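Local coordinates for Afp3 (Serratia entomophila, PDB 6RBN), which probably serves as a sheath protein of the anti-feeding prophage, a contractile injection system, forming part of the helical sheath that surrounds its inner tube, at residues Ser25-Pro30 with Val349-Asp354; Asp145-Val150 with Lys181-Leu186; Tyr278-Gly283 with Val295-Ser300; Ile322-Phe325 with Gly329-Val332. All coordinates share one frame; numbering follows the deposited sequence.

Contact 1: residues Ser25-Pro30 with Val349-Asp354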
loop_
_atom_site.group_PDB
_atom_site.type_symbol
_atom_site.label_atom_id
_atom_site.label_comp_id
_atom_site.label_asym_id
_atom_site.label_seq_id
_atom_site.Cartn_x
_atom_site.Cartn_y
_atom_site.Cartn_z
ATOM N N SER D 25 12.874 -55.100 11.209
ATOM C CA SER D 25 11.902 -55.290 10.146
ATOM C C SER D 25 10.535 -55.518 10.769
ATOM O O SER D 25 10.427 -55.983 11.905
ATOM C CB SER D 25 12.277 -56.465 9.239
ATOM O OG SER D 25 12.211 -57.690 9.945
ATOM N N ALA D 26 9.494 -55.184 10.012
ATOM C CA ALA D 26 8.127 -55.338 10.475
ATOM C C ALA D 26 7.301 -56.287 9.625
ATOM O O ALA D 26 6.160 -56.586 9.995
ATOM C CB ALA D 26 7.421 -53.975 10.526
ATOM N N THR D 27 7.833 -56.768 8.505
ATOM C CA THR D 27 7.091 -57.638 7.609
ATOM C C THR D 27 7.547 -59.087 7.659
ATOM O O THR D 27 6.879 -59.946 7.077
ATOM C CB THR D 27 7.205 -57.129 6.168
ATOM O OG1 THR D 27 8.579 -57.133 5.771
ATOM C CG2 THR D 27 6.663 -55.719 6.061
ATOM N N ALA D 28 8.658 -59.381 8.332
ATOM C CA ALA D 28 9.171 -60.748 8.442
ATOM C C ALA D 28 9.520 -60.986 9.907
ATOM O O ALA D 28 10.650 -60.738 10.334
ATOM C CB ALA D 28 10.369 -60.963 7.532
ATOM N N VAL D 29 8.545 -61.456 10.673
ATOM C CA VAL D 29 8.731 -61.823 12.068
ATOM C C VAL D 29 8.338 -63.288 12.223
ATOM O O VAL D 29 7.153 -63.624 12.261
ATOM C CB VAL D 29 7.907 -60.923 13.008
ATOM C CG1 VAL D 29 8.119 -61.327 14.450
ATOM C CG2 VAL D 29 8.261 -59.461 12.812
ATOM N N PRO D 30 9.306 -64.194 12.299
ATOM C CA PRO D 30 9.006 -65.624 12.277
ATOM C C PRO D 30 8.789 -66.224 13.664
ATOM O O PRO D 30 9.031 -65.595 14.692
ATOM C CB PRO D 30 10.261 -66.217 11.628
ATOM C CG PRO D 30 11.330 -65.286 12.021
ATOM C CD PRO D 30 10.734 -63.928 12.068
ATOM N N VAL D 349 4.090 -61.202 -4.933
ATOM C CA VAL D 349 2.726 -60.730 -5.132
ATOM C C VAL D 349 1.861 -61.113 -3.941
ATOM O O VAL D 349 1.009 -60.335 -3.494
ATOM C CB VAL D 349 2.170 -61.284 -6.456
ATOM C CG1 VAL D 349 0.741 -60.830 -6.686
ATOM C CG2 VAL D 349 3.056 -60.865 -7.607
ATOM N N ARG D 350 2.091 -62.299 -3.379
ATOM C CA ARG D 350 1.293 -62.765 -2.253
ATOM C C ARG D 350 1.624 -62.009 -0.972
ATOM O O ARG D 350 0.718 -61.604 -0.238
ATOM C CB ARG D 350 1.507 -64.264 -2.060
ATOM C CG ARG D 350 0.868 -64.864 -0.826
ATOM C CD ARG D 350 -0.644 -64.966 -0.919
ATOM N NE ARG D 350 -1.319 -63.807 -0.353
ATOM C CZ ARG D 350 -2.632 -63.614 -0.392
ATOM N NH1 ARG D 350 -3.419 -64.512 -0.967
ATOM N NH2 ARG D 350 -3.161 -62.528 0.149
ATOM N N ARG D 351 2.909 -61.803 -0.688
ATOM C CA ARG D 351 3.295 -61.114 0.535
ATOM C C ARG D 351 3.140 -59.603 0.449
ATOM O O ARG D 351 3.223 -58.936 1.482
ATOM C CB ARG D 351 4.737 -61.457 0.915
ATOM C CG ARG D 351 4.916 -62.889 1.370
ATOM C CD ARG D 351 6.347 -63.182 1.774
ATOM N NE ARG D 351 6.744 -62.455 2.973
ATOM C CZ ARG D 351 7.665 -61.498 2.992
ATOM N NH1 ARG D 351 8.291 -61.158 1.876
ATOM N NH2 ARG D 351 7.966 -60.888 4.129
ATOM N N LEU D 352 2.937 -59.045 -0.744
ATOM C CA LEU D 352 2.553 -57.643 -0.842
ATOM C C LEU D 352 1.130 -57.441 -0.346
ATOM O O LEU D 352 0.855 -56.515 0.425
ATOM C CB LEU D 352 2.686 -57.150 -2.279
ATOM C CG LEU D 352 2.263 -55.707 -2.538
ATOM C CD1 LEU D 352 3.148 -54.741 -1.784
ATOM C CD2 LEU D 352 2.283 -55.415 -4.020
ATOM N N PHE D 353 0.210 -58.301 -0.784
ATOM C CA PHE D 353 -1.167 -58.244 -0.316
ATOM C C PHE D 353 -1.302 -58.615 1.152
ATOM O O PHE D 353 -2.169 -58.066 1.833
ATOM C CB PHE D 353 -2.048 -59.148 -1.174
ATOM C CG PHE D 353 -2.461 -58.528 -2.474
ATOM C CD1 PHE D 353 -3.634 -57.802 -2.560
ATOM C CD2 PHE D 353 -1.661 -58.627 -3.594
ATOM C CE1 PHE D 353 -4.016 -57.221 -3.748
ATOM C CE2 PHE D 353 -2.037 -58.041 -4.785
ATOM C CZ PHE D 353 -3.214 -57.337 -4.859
ATOM N N ASP D 354 -0.469 -59.518 1.665
ATOM C CA ASP D 354 -0.535 -59.824 3.090
ATOM C C ASP D 354 -0.005 -58.676 3.937
ATOM O O ASP D 354 -0.496 -58.452 5.048
ATOM C CB ASP D 354 0.239 -61.100 3.407
ATOM C CG ASP D 354 -0.438 -62.341 2.873
ATOM O OD1 ASP D 354 -1.677 -62.322 2.711
ATOM O OD2 ASP D 354 0.262 -63.344 2.635
#

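Contact 2: residues Asp145-Val150 with Lys181-Leu186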
loop_
_atom_site.group_PDB
_atom_site.type_symbol
_atom_site.label_atom_id
_atom_site.label_comp_id
_atom_site.label_asym_id
_atom_site.label_seq_id
_atom_site.Cartn_x
_atom_site.Cartn_y
_atom_site.Cartn_z
ATOM N N ASP D 145 -3.618 -71.284 19.004
ATOM C CA ASP D 145 -4.251 -70.330 19.897
ATOM C C ASP D 145 -3.242 -69.430 20.592
ATOM O O ASP D 145 -3.598 -68.322 20.996
ATOM C CB ASP D 145 -5.091 -71.068 20.936
ATOM C CG ASP D 145 -6.271 -71.792 20.319
ATOM O OD1 ASP D 145 -6.767 -71.328 19.272
ATOM O OD2 ASP D 145 -6.700 -72.822 20.878
ATOM N N LEU D 146 -1.998 -69.886 20.743
ATOM C CA LEU D 146 -0.944 -69.048 21.298
ATOM C C LEU D 146 -0.351 -68.102 20.268
ATOM O O LEU D 146 0.228 -67.080 20.648
ATOM C CB LEU D 146 0.177 -69.909 21.880
ATOM C CG LEU D 146 -0.112 -70.753 23.114
ATOM C CD1 LEU D 146 1.089 -71.613 23.428
ATOM C CD2 LEU D 146 -0.463 -69.873 24.290
ATOM N N ILE D 147 -0.467 -68.425 18.978
ATOM C CA ILE D 147 0.061 -67.543 17.945
ATOM C C ILE D 147 -0.820 -66.314 17.802
ATOM O O ILE D 147 -0.328 -65.204 17.580
ATOM C CB ILE D 147 0.199 -68.302 16.613
ATOM C CG1 ILE D 147 1.103 -69.504 16.795
ATOM C CG2 ILE D 147 0.834 -67.437 15.551
ATOM C CD1 ILE D 147 1.134 -70.405 15.609
ATOM N N ASP D 148 -2.133 -66.484 17.950
ATOM C CA ASP D 148 -3.048 -65.360 17.809
ATOM C C ASP D 148 -2.983 -64.402 18.988
ATOM O O ASP D 148 -3.381 -63.242 18.847
ATOM C CB ASP D 148 -4.474 -65.870 17.639
ATOM C CG ASP D 148 -4.665 -66.620 16.344
ATOM O OD1 ASP D 148 -3.937 -66.328 15.375
ATOM O OD2 ASP D 148 -5.549 -67.501 16.289
ATOM N N GLU D 149 -2.493 -64.856 20.144
ATOM C CA GLU D 149 -2.382 -63.968 21.293
ATOM C C GLU D 149 -1.247 -62.970 21.123
ATOM O O GLU D 149 -1.321 -61.855 21.650
ATOM C CB GLU D 149 -2.190 -64.782 22.570
ATOM C CG GLU D 149 -3.395 -65.617 22.948
ATOM C CD GLU D 149 -3.178 -66.415 24.217
ATOM O OE1 GLU D 149 -2.050 -66.398 24.748
ATOM O OE2 GLU D 149 -4.138 -67.067 24.680
ATOM N N VAL D 150 -0.201 -63.344 20.411
ATOM C CA VAL D 150 0.875 -62.422 20.069
ATOM C C VAL D 150 0.517 -61.765 18.743
ATOM O O VAL D 150 0.051 -62.428 17.813
ATOM C CB VAL D 150 2.222 -63.162 19.998
ATOM C CG1 VAL D 150 3.357 -62.192 19.747
ATOM C CG2 VAL D 150 2.460 -63.962 21.266
ATOM N N LYS D 181 -5.489 -64.504 8.320
ATOM C CA LYS D 181 -4.718 -63.892 9.391
ATOM C C LYS D 181 -3.358 -63.395 8.934
ATOM O O LYS D 181 -2.661 -62.738 9.714
ATOM C CB LYS D 181 -4.540 -64.885 10.537
ATOM C CG LYS D 181 -5.826 -65.225 11.252
ATOM C CD LYS D 181 -5.587 -66.238 12.348
ATOM C CE LYS D 181 -6.882 -66.613 13.033
ATOM N NZ LYS D 181 -6.674 -67.660 14.062
ATOM N N GLY D 182 -2.961 -63.696 7.704
ATOM C CA GLY D 182 -1.746 -63.153 7.144
ATOM C C GLY D 182 -0.483 -63.925 7.436
ATOM O O GLY D 182 0.608 -63.379 7.243
ATOM N N TYR D 183 -0.584 -65.169 7.892
ATOM C CA TYR D 183 0.620 -65.944 8.133
ATOM C C TYR D 183 1.157 -66.497 6.821
ATOM O O TYR D 183 0.456 -66.558 5.810
ATOM C CB TYR D 183 0.358 -67.092 9.106
ATOM C CG TYR D 183 -0.140 -66.642 10.451
ATOM C CD1 TYR D 183 0.675 -65.914 11.300
ATOM C CD2 TYR D 183 -1.404 -66.995 10.894
ATOM C CE1 TYR D 183 0.226 -65.504 12.536
ATOM C CE2 TYR D 183 -1.856 -66.600 12.133
ATOM C CZ TYR D 183 -1.039 -65.853 12.946
ATOM O OH TYR D 183 -1.488 -65.454 14.181
ATOM N N PHE D 184 2.420 -66.910 6.847
ATOM C CA PHE D 184 3.063 -67.433 5.647
ATOM C C PHE D 184 4.011 -68.538 6.083
ATOM O O PHE D 184 5.004 -68.270 6.761
ATOM C CB PHE D 184 3.800 -66.328 4.900
ATOM C CG PHE D 184 4.242 -66.717 3.523
ATOM C CD1 PHE D 184 3.337 -66.733 2.477
ATOM C CD2 PHE D 184 5.557 -67.057 3.271
ATOM C CE1 PHE D 184 3.732 -67.080 1.205
ATOM C CE2 PHE D 184 5.959 -67.409 1.999
ATOM C CZ PHE D 184 5.041 -67.420 0.966
ATOM N N LEU D 185 3.704 -69.773 5.703
ATOM C CA LEU D 185 4.498 -70.926 6.099
ATOM C C LEU D 185 5.671 -71.123 5.152
ATOM O O LEU D 185 5.523 -71.016 3.931
ATOM C CB LEU D 185 3.628 -72.182 6.123
ATOM C CG LEU D 185 4.264 -73.518 6.502
ATOM C CD1 LEU D 185 4.798 -73.489 7.909
ATOM C CD2 LEU D 185 3.253 -74.628 6.351
ATOM N N LEU D 186 6.838 -71.407 5.718
ATOM C CA LEU D 186 8.034 -71.738 4.949
ATOM C C LEU D 186 8.339 -73.213 5.189
ATOM O O LEU D 186 9.087 -73.569 6.099
ATOM C CB LEU D 186 9.207 -70.858 5.338
ATOM C CG LEU D 186 9.075 -69.376 5.016
ATOM C CD1 LEU D 186 10.273 -68.611 5.533
ATOM C CD2 LEU D 186 8.922 -69.197 3.528
#

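Contact 3: residues Tyr278-Gly283 with Val295-Ser300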
loop_
_atom_site.group_PDB
_atom_site.type_symbol
_atom_site.label_atom_id
_atom_site.label_comp_id
_atom_site.label_asym_id
_atom_site.label_seq_id
_atom_site.Cartn_x
_atom_site.Cartn_y
_atom_site.Cartn_z
ATOM N N TYR D 278 14.293 -63.048 3.976
ATOM C CA TYR D 278 13.092 -62.247 3.767
ATOM C C TYR D 278 13.223 -60.899 4.457
ATOM O O TYR D 278 12.841 -59.867 3.901
ATOM C CB TYR D 278 11.836 -62.961 4.264
ATOM C CG TYR D 278 11.322 -64.088 3.399
ATOM C CD1 TYR D 278 11.974 -64.469 2.238
ATOM C CD2 TYR D 278 10.120 -64.704 3.699
ATOM C CE1 TYR D 278 11.483 -65.491 1.452
ATOM C CE2 TYR D 278 9.616 -65.706 2.909
ATOM C CZ TYR D 278 10.299 -66.093 1.786
ATOM O OH TYR D 278 9.800 -67.098 0.997
ATOM N N GLY D 279 13.756 -60.892 5.679
ATOM C CA GLY D 279 13.926 -59.639 6.393
ATOM C C GLY D 279 15.005 -58.763 5.787
ATOM O O GLY D 279 14.948 -57.536 5.884
ATOM N N LYS D 280 16.005 -59.381 5.160
ATOM C CA LYS D 280 17.031 -58.613 4.469
ATOM C C LYS D 280 16.486 -57.991 3.192
ATOM O O LYS D 280 16.801 -56.843 2.867
ATOM C CB LYS D 280 18.230 -59.505 4.160
ATOM C CG LYS D 280 19.399 -58.780 3.540
ATOM C CD LYS D 280 20.485 -59.746 3.125
ATOM C CE LYS D 280 21.247 -60.265 4.320
ATOM N NZ LYS D 280 22.382 -61.122 3.895
ATOM N N THR D 281 15.659 -58.737 2.457
ATOM C CA THR D 281 15.138 -58.250 1.184
ATOM C C THR D 281 14.081 -57.174 1.401
ATOM O O THR D 281 14.042 -56.171 0.679
ATOM C CB THR D 281 14.566 -59.420 0.382
ATOM O OG1 THR D 281 15.587 -60.405 0.197
ATOM C CG2 THR D 281 14.080 -58.971 -0.982
ATOM N N ASP D 282 13.224 -57.359 2.407
ATOM C CA ASP D 282 12.151 -56.401 2.656
ATOM C C ASP D 282 12.694 -55.088 3.200
ATOM O O ASP D 282 12.134 -54.019 2.935
ATOM C CB ASP D 282 11.129 -56.993 3.623
ATOM C CG ASP D 282 10.429 -58.205 3.056
ATOM O OD1 ASP D 282 10.360 -58.330 1.819
ATOM O OD2 ASP D 282 9.949 -59.043 3.847
ATOM N N GLY D 283 13.782 -55.148 3.967
ATOM C CA GLY D 283 14.376 -53.926 4.480
ATOM C C GLY D 283 15.096 -53.131 3.408
ATOM O O GLY D 283 15.118 -51.898 3.445
ATOM N N VAL D 295 22.421 -64.236 -1.757
ATOM C CA VAL D 295 23.465 -65.205 -1.468
ATOM C C VAL D 295 23.441 -65.502 0.023
ATOM O O VAL D 295 23.478 -64.581 0.849
ATOM C CB VAL D 295 24.838 -64.682 -1.914
ATOM C CG1 VAL D 295 25.931 -65.659 -1.538
ATOM C CG2 VAL D 295 24.840 -64.429 -3.404
ATOM N N LEU D 296 23.372 -66.781 0.371
ATOM C CA LEU D 296 23.224 -67.194 1.759
ATOM C C LEU D 296 24.558 -67.063 2.483
ATOM O O LEU D 296 25.543 -67.697 2.098
ATOM C CB LEU D 296 22.712 -68.629 1.826
ATOM C CG LEU D 296 21.341 -68.876 1.197
ATOM C CD1 LEU D 296 21.005 -70.352 1.206
ATOM C CD2 LEU D 296 20.276 -68.087 1.914
ATOM N N ASN D 297 24.590 -66.244 3.532
ATOM C CA ASN D 297 25.784 -66.101 4.345
ATOM C C ASN D 297 25.918 -67.286 5.290
ATOM O O ASN D 297 24.972 -68.047 5.507
ATOM C CB ASN D 297 25.744 -64.806 5.151
ATOM C CG ASN D 297 25.821 -63.580 4.284
ATOM O OD1 ASN D 297 26.582 -63.533 3.319
ATOM N ND2 ASN D 297 25.031 -62.571 4.621
ATOM N N GLY D 298 27.106 -67.439 5.861
ATOM C CA GLY D 298 27.292 -68.541 6.780
ATOM C C GLY D 298 27.733 -69.804 6.077
ATOM O O GLY D 298 28.929 -70.058 5.902
ATOM N N VAL D 299 26.742 -70.606 5.701
ATOM C CA VAL D 299 26.864 -71.954 5.154
ATOM C C VAL D 299 27.756 -72.055 3.922
ATOM O O VAL D 299 28.004 -71.066 3.226
ATOM C CB VAL D 299 25.467 -72.483 4.822
ATOM C CG1 VAL D 299 24.639 -72.563 6.070
ATOM C CG2 VAL D 299 24.801 -71.559 3.824
ATOM N N SER D 300 28.242 -73.268 3.652
ATOM C CA SER D 300 29.187 -73.517 2.570
ATOM C C SER D 300 28.541 -74.206 1.372
ATOM O O SER D 300 28.644 -73.712 0.245
ATOM C CB SER D 300 30.357 -74.358 3.092
ATOM O OG SER D 300 29.920 -75.650 3.474
#

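Contact 4: residues Ile322-Phe325 with Gly329-Val332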
loop_
_atom_site.group_PDB
_atom_site.type_symbol
_atom_site.label_atom_id
_atom_site.label_comp_id
_atom_site.label_asym_id
_atom_site.label_seq_id
_atom_site.Cartn_x
_atom_site.Cartn_y
_atom_site.Cartn_z
ATOM N N ILE D 322 17.325 -74.114 -3.734
ATOM C CA ILE D 322 18.578 -73.450 -3.387
ATOM C C ILE D 322 19.655 -73.983 -4.323
ATOM O O ILE D 322 20.034 -75.155 -4.237
ATOM C CB ILE D 322 18.963 -73.711 -1.923
ATOM C CG1 ILE D 322 17.819 -73.353 -0.978
ATOM C CG2 ILE D 322 20.207 -72.926 -1.568
ATOM C CD1 ILE D 322 17.440 -71.913 -1.002
ATOM N N ARG D 323 20.154 -73.132 -5.210
ATOM C CA ARG D 323 21.129 -73.528 -6.216
ATOM C C ARG D 323 22.524 -73.071 -5.821
ATOM O O ARG D 323 22.700 -72.152 -5.019
ATOM C CB ARG D 323 20.770 -72.944 -7.584
ATOM C CG ARG D 323 19.502 -73.497 -8.185
ATOM C CD ARG D 323 19.695 -74.920 -8.646
ATOM N NE ARG D 323 20.715 -75.015 -9.683
ATOM C CZ ARG D 323 20.477 -74.855 -10.980
ATOM N NH1 ARG D 323 19.251 -74.598 -11.403
ATOM N NH2 ARG D 323 21.465 -74.958 -11.854
ATOM N N HIS D 324 23.523 -73.727 -6.400
ATOM C CA HIS D 324 24.915 -73.342 -6.235
ATOM C C HIS D 324 25.456 -72.801 -7.547
ATOM O O HIS D 324 25.424 -73.491 -8.570
ATOM C CB HIS D 324 25.775 -74.514 -5.764
ATOM C CG HIS D 324 27.187 -74.130 -5.443
ATOM N ND1 HIS D 324 28.176 -74.066 -6.399
ATOM C CD2 HIS D 324 27.771 -73.782 -4.274
ATOM C CE1 HIS D 324 29.309 -73.695 -5.833
ATOM N NE2 HIS D 324 29.092 -73.518 -4.542
ATOM N N PHE D 325 25.943 -71.568 -7.515
ATOM C CA PHE D 325 26.638 -70.955 -8.634
ATOM C C PHE D 325 28.088 -70.744 -8.230
ATOM O O PHE D 325 28.362 -70.355 -7.090
ATOM C CB PHE D 325 25.981 -69.635 -9.029
ATOM C CG PHE D 325 24.594 -69.798 -9.572
ATOM C CD1 PHE D 325 24.391 -70.181 -10.884
ATOM C CD2 PHE D 325 23.493 -69.580 -8.765
ATOM C CE1 PHE D 325 23.116 -70.337 -11.385
ATOM C CE2 PHE D 325 22.218 -69.737 -9.259
ATOM C CZ PHE D 325 22.030 -70.115 -10.570
ATOM N N GLY D 329 28.104 -68.474 -5.114
ATOM C CA GLY D 329 27.970 -69.252 -3.900
ATOM C C GLY D 329 26.650 -69.986 -3.835
ATOM O O GLY D 329 26.282 -70.676 -4.787
ATOM N N LEU D 330 25.919 -69.837 -2.733
ATOM C CA LEU D 330 24.607 -70.460 -2.573
ATOM C C LEU D 330 23.550 -69.381 -2.720
ATOM O O LEU D 330 23.438 -68.498 -1.866
ATOM C CB LEU D 330 24.478 -71.164 -1.227
ATOM C CG LEU D 330 25.335 -72.409 -1.041
ATOM C CD1 LEU D 330 25.141 -72.969 0.349
ATOM C CD2 LEU D 330 24.977 -73.432 -2.088
ATOM N N VAL D 331 22.772 -69.460 -3.791
ATOM C CA VAL D 331 21.766 -68.461 -4.119
ATOM C C VAL D 331 20.400 -69.119 -4.044
ATOM O O VAL D 331 20.185 -70.183 -4.632
ATOM C CB VAL D 331 22.022 -67.872 -5.521
ATOM C CG1 VAL D 331 20.951 -66.873 -5.895
ATOM C CG2 VAL D 331 23.389 -67.231 -5.585
ATOM N N VAL D 332 19.479 -68.496 -3.306
ATOM C CA VAL D 332 18.095 -68.942 -3.341
ATOM C C VAL D 332 17.508 -68.613 -4.711
ATOM O O VAL D 332 17.718 -67.529 -5.263
ATOM C CB VAL D 332 17.296 -68.320 -2.175
ATOM C CG1 VAL D 332 17.414 -66.811 -2.148
ATOM C CG2 VAL D 332 15.840 -68.735 -2.232
#

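Contact 1: residues Ser25-Pro30 with Val349-Asp354
The backbone carbonyl oxygen of T27 draws two donors from different parts of the chain. One is R351 NH2, 3.3 Å from T27 O with an N-H...O angle of only 134°, a weak bond; the other is the hydroxyl of T154. T27 O lies at the edge of the guanidinium, near its plane. R351 NH2 has a stronger partner in D282, with which it forms a salt bridge, so the T27 carbonyl is a secondary hold. T27 OG1, set between its backbone N and carbonyl carbon (chi1 61°), also bonds to the D282 carboxylate, and threonine thus suits a place where hydroxyl and carbonyl serve the same charged cluster. A28 adds a methyl, its CB 4.2 Å from R351 NH2; a small residue suits a place beside both this guanidinium and Y278. The arginine needs its length: its chain leaves the helix and bends at chi3 (67°) before reaching the loop. Residues 25-30 belong to the loop ahead of strand 31-34, while R351 projects from helix 347-364 in the C-terminal domain. Helix 271-284 supplies D282 and Y278, joining the loop and the helix through their shared neighbours.

Contact 2: residues Asp145-Val150 with Lys181-Leu186
D148 and Y183 bury the most surface here; the D148 carboxylate takes Y183 with one oxygen and K181 with the other. The phenol hydroxyl donates a hydrogen bond to the carboxylate, Y183 OH lying 2.9 Å from D148 OD1 and approaching nearly in line with that C-O bond. Carboxylate and ring are nearly coplanar, 21° apart, and D148 OD1 sits at the ring's edge, close to its plane. The other oxygen, D148 OD2, forms a salt bridge with K181 NZ, which comes from the syn side but 31° out of the carboxylate plane. With its two oxygens held by different partners, the D148 carboxylate is fixed in its rotation. K181 runs out fully extended beyond CG, its CD passing 3.4 Å from D148 OD1, and this reach brings the ammonium to the acid. Helix 143-149 is thereby tied to the loop that leads into strand 185-188, which pairs in parallel with strand 204-207; between K181 and Y183, G182 has a positive phi of 87°, a conformation suited to glycine. Tyrosine fits its position because the ring can lie buried while the hydroxyl reaches a polar group. Beside that hydroxyl I147 brings a methyl, with CG2 3.6 Å from Y183 CZ, and the same isoleucine touches L173 of a nearby loop. K181 NZ also bonds to Q179 and forms a salt bridge to D211 of a neighbouring Afp2 chain.

Contact 3: residues Tyr278-Gly283 with Val295-Ser300
The backbones of K280, on helix 271-284, and N297, in the loop that follows, stay well apart, the nearest alpha carbons, K280 CA and L296 CA, being 10.9 Å from each other. Residues 278-283 keep regular helical bonds, such as D282 N to Y278 O at 2.9 Å. The other segment is irregular and turns sharply at G298, where V299 N makes a weak bond back to N297 O at 3.1 Å. With phi 88° and psi -92°, G298 has the form of a classic gamma turn, in which a CB would crowd the carbonyl oxygen of N297; glycine suits the bend. At this separation the contact depends on the length of the lysine side chain. K280 starts with CG anti to the backbone N (chi1 -175°), bends at chi3, and ends with NZ beside the N297 carboxamide, the two side chains crossing at about a right angle. K280 NZ lies 3.1 Å from N297 ND2 across the gap. The N297 backbone N is held by N121. Apolar neighbours of the touching pair serve the interior: L296 packs on V277 and V299 on L273, both of the same helix. The pair therefore lies at the surface, where the loop after helix 271-284 folds back along it before entering strand 301-302, within the subtilisin-like domain of tail sheath proteins.

Contact 4: residues Ile322-Phe325 with Gly329-Val332
H324 meets the opposite strand through CB and the CG-CD2-NE2 side of its ring. CB lies 3.9 Å from L330 CD2, its first neighbour across the hairpin. CG, anti to the backbone N (chi1 -174°), comes over G329 O, which sits 3.4 Å above the ring plane and offset toward the rim. CD2 then touches L330 CD2 at 3.6 Å, this methyl lying at the ring's edge, and NE2 at the tip passes the same G329 carbonyl more distantly. The flat ring packs closely over G329, which has no side chain, with its edge against L330 CD2. The backbone holds the pairing: R323 and V331 exchange two bonds, N to O each way, both 3.0 Å, while F325 and G329 do the same, with F325 N to G329 O at 2.9 Å. H324 with L330 is the non-hydrogen-bonded pair between them, and I322 with V332 the one beyond R323-V331. G329 has backbone angles that suit glycine, and the strand directions differ by 144°, a twisted antiparallel hairpin. On the face of R323 and F325, the phenylalanine brings CD2 to V331 CB at 4.0 Å and meets W333 edge-to-face, while the R323 guanidinium is bound by Q311 and N308. On the other face I322 CD1 meets V332 CG2 at 3.8 Å, and both residues lie on I274 of helix 271-284, with strand 301-302 touching I322 and L330 through V302.

Overall arrangement
Contacts 1 and 4 are buried, contact 2 is partly so, and contact 3 lies at the surface. Their chemistry follows: contact 4 pairs backbone with backbone and adds apolar side chains, contact 1 is polar and depends on a charge shared with a third element, contact 2 rests on one carboxylate, and contact 3 on a long side chain reaching an amide. Helix 271-284 links them. Its D282 meets R351 and T27 of contact 1, Y278 touches F184 and L186 of contact 2, and I274 touches I322 and V332 of contact 4. Separately, a probable L296 N to L330 O hydrogen bond joins contacts 3 and 4. Contacts 2, 3 and 4 are nested in the loop that contact 1 closes.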